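Local coordinates for protein 4-alpha-glucanotransferase (Corynebacterium glutamicum, PDB 5B68) that is an amylomaltase, a large single-chain enzyme that couples an N-terminal beta sandwich to a TIM-barrel domain, at residues V89-H92 / P96-V99; V433-A436 / I441-R444; S530-E535 / A599-V604. One frame throughout, in Å; residues are numbered along the deposited sequence.

Contact 1 of 3, residues V89-H92 / P96-V99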
# COMPACT_ATOMS: atom_id res chain seq x y z
N VAL A 89 -19.32 -18.14 22.79
CA VAL A 89 -18.91 -17.54 24.06
C VAL A 89 -18.53 -18.70 25.02
O VAL A 89 -19.18 -19.76 24.99
CB VAL A 89 -20.08 -16.74 24.62
CG1 VAL A 89 -19.93 -16.39 26.08
CG2 VAL A 89 -20.28 -15.44 23.83
N HIS A 90 -17.47 -18.53 25.82
CA HIS A 90 -17.06 -19.48 26.82
C HIS A 90 -17.14 -18.82 28.18
O HIS A 90 -16.60 -17.73 28.39
CB HIS A 90 -15.67 -19.98 26.55
CG HIS A 90 -15.54 -20.65 25.22
ND1 HIS A 90 -16.09 -21.88 24.97
CD2 HIS A 90 -15.06 -20.20 24.05
CE1 HIS A 90 -15.87 -22.21 23.71
NE2 HIS A 90 -15.28 -21.20 23.12
N VAL A 91 -17.84 -19.48 29.11
CA VAL A 91 -17.96 -19.03 30.52
C VAL A 91 -17.72 -20.22 31.47
O VAL A 91 -17.85 -21.39 31.07
CB VAL A 91 -19.33 -18.41 30.84
CG1 VAL A 91 -19.54 -17.11 30.11
CG2 VAL A 91 -20.47 -19.39 30.53
N HIS A 92 -17.38 -19.94 32.74
CA HIS A 92 -17.34 -21.03 33.75
C HIS A 92 -18.74 -21.71 33.77
O HIS A 92 -19.75 -21.04 33.77
CB HIS A 92 -17.06 -20.47 35.11
CG HIS A 92 -15.70 -19.89 35.27
ND1 HIS A 92 -14.83 -19.67 34.22
CD2 HIS A 92 -15.07 -19.43 36.37
CE1 HIS A 92 -13.73 -19.10 34.67
NE2 HIS A 92 -13.85 -18.94 35.97
N PRO A 96 -23.32 -16.91 34.42
CA PRO A 96 -24.06 -16.15 33.39
C PRO A 96 -23.19 -15.96 32.15
O PRO A 96 -21.93 -15.88 32.29
CB PRO A 96 -24.32 -14.84 34.03
CG PRO A 96 -24.27 -15.09 35.50
CD PRO A 96 -23.20 -16.09 35.66
N ALA A 97 -23.87 -15.97 31.00
CA ALA A 97 -23.30 -15.44 29.77
C ALA A 97 -24.16 -14.26 29.29
O ALA A 97 -25.01 -14.38 28.42
CB ALA A 97 -23.19 -16.53 28.75
N ASP A 98 -24.00 -13.12 29.94
CA ASP A 98 -24.75 -11.93 29.54
C ASP A 98 -23.88 -11.27 28.47
O ASP A 98 -22.71 -10.98 28.72
CB ASP A 98 -25.00 -10.96 30.68
CG ASP A 98 -25.73 -11.61 31.84
OD1 ASP A 98 -26.46 -12.57 31.58
OD2 ASP A 98 -25.54 -11.17 33.01
N VAL A 99 -24.46 -11.12 27.28
CA VAL A 99 -23.77 -10.56 26.08
C VAL A 99 -24.62 -9.43 25.53
O VAL A 99 -25.83 -9.53 25.47
CB VAL A 99 -23.53 -11.62 24.97
CG1 VAL A 99 -22.78 -11.00 23.76
CG2 VAL A 99 -22.78 -12.83 25.51
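In the N-terminal beta sandwich, Val89 and Val91 on strand 86-92 meet Ala97, just before strand 98-102, and Val99 on it, side chain against side chain. The CB of Ala97 sits near both valines of the first strand: Val91 CG1 lies 3.9 Å from Ala97 CB, and Val89 CG1 is a little farther at 4.2 Å. Beyond it the methyls Val89 CG2 and Val99 CG2 touch at 4.0 Å, the two side chains passing each other in opposite directions. Val91 turns CG1 anti to its carbonyl carbon (chi1 -68°), and from there the same methyl also comes within 3.5 Å of Pro96 O.

No hydrogen bond joins the two segments, as expected of a beta arch, whose strands face each other through side chains and not through their backbones. Each strand finds its backbone partners elsewhere: Val89 and Val91 bond to Ala131 and Gly129, while Asp98 bonds to Lys149. Leu148 extends the apolar layer, touching both Val89 and Val99. Pro96 O, polar and brushed by the Val91 methyl, is held by a hydrogen bond with Ser150 OG, and Ser95 OG, in the loop of the arch, bonds to His92 O.

Contact 2 of 3, residues V433-A436 / I441-R444. With SO4 (sulfate ion), chain K.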
# COMPACT_ATOMS: atom_id res chain seq x y z
N VAL A 433 -3.25 -13.92 14.35
CA VAL A 433 -4.13 -13.93 15.54
C VAL A 433 -4.09 -12.69 16.36
O VAL A 433 -5.14 -12.16 16.79
CB VAL A 433 -3.86 -15.18 16.45
CG1 VAL A 433 -4.75 -15.20 17.69
CG2 VAL A 433 -4.00 -16.46 15.63
N ARG A 434 -2.91 -12.20 16.70
CA ARG A 434 -2.80 -11.05 17.56
C ARG A 434 -3.38 -9.79 16.95
O ARG A 434 -3.98 -8.99 17.64
CB ARG A 434 -1.35 -10.80 18.00
CG ARG A 434 -0.81 -11.96 18.81
CD ARG A 434 0.62 -11.74 19.18
NE ARG A 434 0.96 -12.91 20.00
CZ ARG A 434 2.18 -13.43 20.17
NH1 ARG A 434 3.25 -12.89 19.60
NH2 ARG A 434 2.30 -14.52 20.93
N LEU A 435 -3.29 -9.63 15.63
CA LEU A 435 -3.92 -8.51 14.98
C LEU A 435 -5.44 -8.62 15.24
O LEU A 435 -6.05 -7.64 15.48
CB LEU A 435 -3.64 -8.50 13.46
CG LEU A 435 -4.26 -7.29 12.71
CD1 LEU A 435 -3.88 -5.93 13.23
CD2 LEU A 435 -4.00 -7.42 11.26
N ALA A 436 -6.00 -9.82 15.13
CA ALA A 436 -7.44 -10.04 15.33
C ALA A 436 -7.83 -9.81 16.82
O ALA A 436 -8.96 -9.30 17.12
CB ALA A 436 -7.81 -11.41 14.83
N ILE A 441 -7.44 -2.93 14.95
CA ILE A 441 -7.42 -1.50 15.04
C ILE A 441 -6.19 -0.88 14.32
O ILE A 441 -6.36 0.18 13.70
CB ILE A 441 -7.54 -1.03 16.51
CG1 ILE A 441 -8.90 -1.43 17.07
CG2 ILE A 441 -7.22 0.46 16.62
CD1 ILE A 441 -10.13 -0.77 16.43
N PRO A 442 -5.01 -1.54 14.36
CA PRO A 442 -3.87 -0.99 13.58
C PRO A 442 -4.09 -0.95 12.05
O PRO A 442 -3.64 -0.01 11.37
CB PRO A 442 -2.76 -1.92 13.97
CG PRO A 442 -3.08 -2.27 15.41
CD PRO A 442 -4.54 -2.57 15.28
N TRP A 443 -4.81 -1.94 11.54
CA TRP A 443 -5.17 -2.00 10.09
C TRP A 443 -6.19 -0.88 9.80
O TRP A 443 -6.04 -0.08 8.84
CB TRP A 443 -5.75 -3.37 9.78
CG TRP A 443 -6.22 -3.62 8.39
CD1 TRP A 443 -7.38 -4.22 8.05
CD2 TRP A 443 -5.50 -3.42 7.16
NE1 TRP A 443 -7.49 -4.32 6.69
CE2 TRP A 443 -6.32 -3.90 6.13
CE3 TRP A 443 -4.25 -2.90 6.84
CZ2 TRP A 443 -5.96 -3.83 4.78
CZ3 TRP A 443 -3.88 -2.81 5.54
CH2 TRP A 443 -4.73 -3.30 4.49
N ARG A 444 -7.26 -0.76 10.64
CA ARG A 444 -8.16 0.34 10.53
C ARG A 444 -7.45 1.73 10.50
O ARG A 444 -7.77 2.57 9.66
CB ARG A 444 -9.16 0.40 11.73
CG ARG A 444 -10.16 1.54 11.56
CD ARG A 444 -11.03 1.68 12.81
NE ARG A 444 -10.28 2.29 13.89
CZ ARG A 444 -10.75 2.48 15.13
NH1 ARG A 444 -11.97 2.08 15.45
NH2 ARG A 444 -9.95 3.01 16.09
S SO4 K . -12.32 2.78 18.96
O1 SO4 K . -13.31 3.61 19.70
O2 SO4 K . -11.72 1.74 19.84
O3 SO4 K . -13.01 2.07 17.83
O4 SO4 K . -11.26 3.72 18.53
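Leu435, on the short helix 434-437, meets the first turn of helix 441-452. Ile441 comes first and works within its own helix: its CD1 lies over the centre of the Arg444 guanidinium, 3.5 Å above the plane, so a methyl lies on one face of that flat group. Pro442 is the residue that receives Leu435. Its ring carbon CD stands 4.0 Å from Leu435 CD1, and the two side chains slide past one another in opposite directions. With CG anti to the backbone N (chi1 -178°), Leu435 carries its CD1 branch across the gap, although its CB does not point that way. The same methyl lies 4.4 Å from Trp443 N. Proline has no N-H to give, which costs nothing in the first turn of a helix.

This helix leads into strand 456-459 of the parallel eight-stranded barrel, and Trp443 points its indole away from Leu435 to pack on Leu465 and Ile493. The indole NE1 bonds to Leu490 O, which fixes the polar end of the ring.

Arg444 runs out toward a sulfate ion, probably left by the crystallisation liquor. The chain bends at chi3 (75°), and the guanidinium then presents its two terminal nitrogens in a forked grip: NH1 donates to sulfate O3 at 2.6 Å with an angle of 166°, NH2 to sulfate O4 at 2.9 Å and nearly as straight. The sulfur lies in the guanidinium plane, at its edge. Trp143 of the beta sandwich makes a cation-pi contact with Arg444, and Ser76 OG, also from that domain, bonds to Ala436 O.

Contact 3 of 3, residues S530-E535 / A599-V604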
# COMPACT_ATOMS: atom_id res chain seq x y z
N SER A 530 -4.84 -4.25 -14.86
CA SER A 530 -4.42 -4.77 -16.16
C SER A 530 -3.35 -3.86 -16.73
O SER A 530 -3.53 -2.61 -16.77
CB SER A 530 -5.59 -4.73 -17.07
OG SER A 530 -6.62 -5.61 -16.74
N ILE A 531 -2.23 -4.42 -17.14
CA ILE A 531 -1.08 -3.65 -17.63
C ILE A 531 -0.82 -4.14 -19.07
O ILE A 531 -0.58 -5.34 -19.30
CB ILE A 531 0.15 -3.85 -16.72
CG1 ILE A 531 -0.17 -3.37 -15.30
CG2 ILE A 531 1.37 -3.05 -17.19
CD1 ILE A 531 0.98 -3.63 -14.33
N LEU A 532 -0.95 -3.22 -20.01
CA LEU A 532 -1.03 -3.61 -21.43
C LEU A 532 0.13 -4.60 -21.78
O LEU A 532 -0.12 -5.64 -22.32
CB LEU A 532 -0.87 -2.36 -22.31
CG LEU A 532 -0.53 -2.66 -23.79
CD1 LEU A 532 -1.84 -2.95 -24.46
CD2 LEU A 532 0.19 -1.58 -24.50
N TRP A 533 1.35 -4.27 -21.41
CA TRP A 533 2.51 -5.07 -21.87
C TRP A 533 2.48 -6.52 -21.35
O TRP A 533 3.08 -7.39 -21.97
CB TRP A 533 3.83 -4.43 -21.48
CG TRP A 533 4.11 -3.10 -21.97
CD1 TRP A 533 4.34 -1.99 -21.22
CD2 TRP A 533 4.17 -2.68 -23.34
NE1 TRP A 533 4.58 -0.91 -22.01
CE2 TRP A 533 4.47 -1.30 -23.33
CE3 TRP A 533 4.03 -3.34 -24.56
CZ2 TRP A 533 4.63 -0.56 -24.50
CZ3 TRP A 533 4.15 -2.60 -25.74
CH2 TRP A 533 4.44 -1.23 -25.70
N PHE A 534 1.78 -6.76 -20.24
CA PHE A 534 1.66 -8.12 -19.67
C PHE A 534 0.44 -8.88 -20.05
O PHE A 534 0.32 -10.05 -19.67
CB PHE A 534 1.74 -8.06 -18.13
CG PHE A 534 2.92 -7.31 -17.61
CD1 PHE A 534 4.16 -7.40 -18.20
CD2 PHE A 534 2.80 -6.55 -16.44
CE1 PHE A 534 5.26 -6.71 -17.69
CE2 PHE A 534 3.91 -5.86 -15.90
CZ PHE A 534 5.14 -5.95 -16.53
N GLU A 535 -0.51 -8.31 -20.78
CA GLU A 535 -1.80 -8.94 -20.91
C GLU A 535 -1.88 -9.90 -22.08
O GLU A 535 -1.51 -9.52 -23.21
CB GLU A 535 -2.89 -7.89 -21.13
CG GLU A 535 -3.24 -6.99 -19.92
CD GLU A 535 -3.53 -7.76 -18.64
OE1 GLU A 535 -3.00 -7.38 -17.55
OE2 GLU A 535 -4.30 -8.73 -18.75
N ALA A 599 4.87 -6.29 -31.79
CA ALA A 599 4.19 -6.30 -33.09
C ALA A 599 2.85 -6.84 -32.96
O ALA A 599 1.89 -6.29 -33.49
CB ALA A 599 5.02 -7.12 -34.13
N GLU A 600 2.74 -7.94 -32.23
CA GLU A 600 1.48 -8.57 -32.00
C GLU A 600 0.48 -7.63 -31.29
O GLU A 600 -0.75 -7.66 -31.59
CB GLU A 600 1.66 -9.88 -31.18
CG GLU A 600 2.15 -11.06 -32.04
CD GLU A 600 2.44 -12.31 -31.22
OE1 GLU A 600 1.51 -12.77 -30.55
OE2 GLU A 600 3.57 -12.84 -31.32
N ILE A 601 1.00 -6.84 -30.34
CA ILE A 601 0.14 -5.88 -29.62
C ILE A 601 -0.33 -4.76 -30.56
O ILE A 601 -1.52 -4.38 -30.54
CB ILE A 601 0.92 -5.23 -28.44
CG1 ILE A 601 1.10 -6.28 -27.31
CG2 ILE A 601 0.17 -4.01 -27.89
CD1 ILE A 601 1.97 -5.78 -26.17
N LEU A 602 0.60 -4.27 -31.38
CA LEU A 602 0.28 -3.22 -32.34
C LEU A 602 -0.75 -3.73 -33.35
O LEU A 602 -1.65 -2.98 -33.76
CB LEU A 602 1.55 -2.71 -33.02
CG LEU A 602 2.57 -2.01 -32.07
CD1 LEU A 602 3.91 -1.82 -32.77
CD2 LEU A 602 2.08 -0.67 -31.52
N ASP A 603 -0.62 -5.01 -33.78
CA ASP A 603 -1.67 -5.62 -34.61
C ASP A 603 -3.00 -5.70 -33.92
O ASP A 603 -4.06 -5.49 -34.54
CB ASP A 603 -1.24 -7.02 -35.10
CG ASP A 603 -0.21 -6.96 -36.23
OD1 ASP A 603 0.00 -5.86 -36.83
OD2 ASP A 603 0.45 -8.00 -36.43
N VAL A 604 -2.98 -6.01 -32.62
CA VAL A 604 -4.27 -6.07 -31.90
C VAL A 604 -4.89 -4.68 -31.79
O VAL A 604 -6.09 -4.53 -31.87
CB VAL A 604 -4.11 -6.81 -30.54
CG1 VAL A 604 -5.10 -6.36 -29.52
CG2 VAL A 604 -4.19 -8.33 -30.77
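Trp533 and Ile601 mark the nearest approach of the backbones, their CA atoms 8.1 Å apart, where the chain leaves barrel strand 528-531 through a 3-10 turn and faces helix 587-607. Within the two segments, Ile601 makes the contacts from the helix side, with each of its branches meeting a different residue. Its CG1 lies beside the backbone N (chi1 -72°) and continues extended, carrying CD1 to within 3.6 Å of Trp533 CE3 and 3.9 Å of Trp533 CZ3. The methyl approaches the indole obliquely, and the two side chains cross at about a right angle. The other branch, CG2, faces the fork of Leu532, 4.1 Å from Leu532 CD1 and 4.2 Å from Leu532 CD2. Leu532 also lays CD2 over one face of the Trp533 ring, offset toward the rim, so the three side chains pack on one another. Tyr568 stacks on the Trp533 ring, and Leu634 and Phe637 of helix 627-639 press on Trp533 and Leu532.

On the far side from Ile601, Glu535 folds back so that its OE1 accepts a hydrogen bond from Ile531 N at 3.1 Å, on the anti side of the carboxylate and 24° out of its plane, while OE2 forms a salt bridge with Arg544. Trp533 O takes a hydrogen bond from Trp597 NE1, a polar tie to helix 587-607. With no hydrogen bond or charge pair between the two segments themselves, their fit depends on shape and dispersion; the bonds Phe534 N to Ile531 O and Glu535 N to Leu532 O, with the Glu535 carboxylate, probably hold the turn that presents Leu532 and Trp533 to Ile601.

In the fold
From the N terminus the chain first builds the beta sandwich, where contact 1 closes the short loop between strands 86-92 and 98-102, with three residues between its segments. Far along the sequence, contact 2 closes the short link between helices 434-437 and 441-452, four residues separating its segments, just before a barrel strand. Contact 3 spans 63 residues, including strand 553-556, and brings helix 587-607 back onto the end of strand 528-531. The three follow in series, with none nested or crossed. Contacts 1 and 2 lie on the same side of the chain's centre, their own centres 24 Å apart, and contact 2 sits where the barrel domain meets the sandwich. Contact 3 is on the opposite side, its centre 60 Å from that of contact 1.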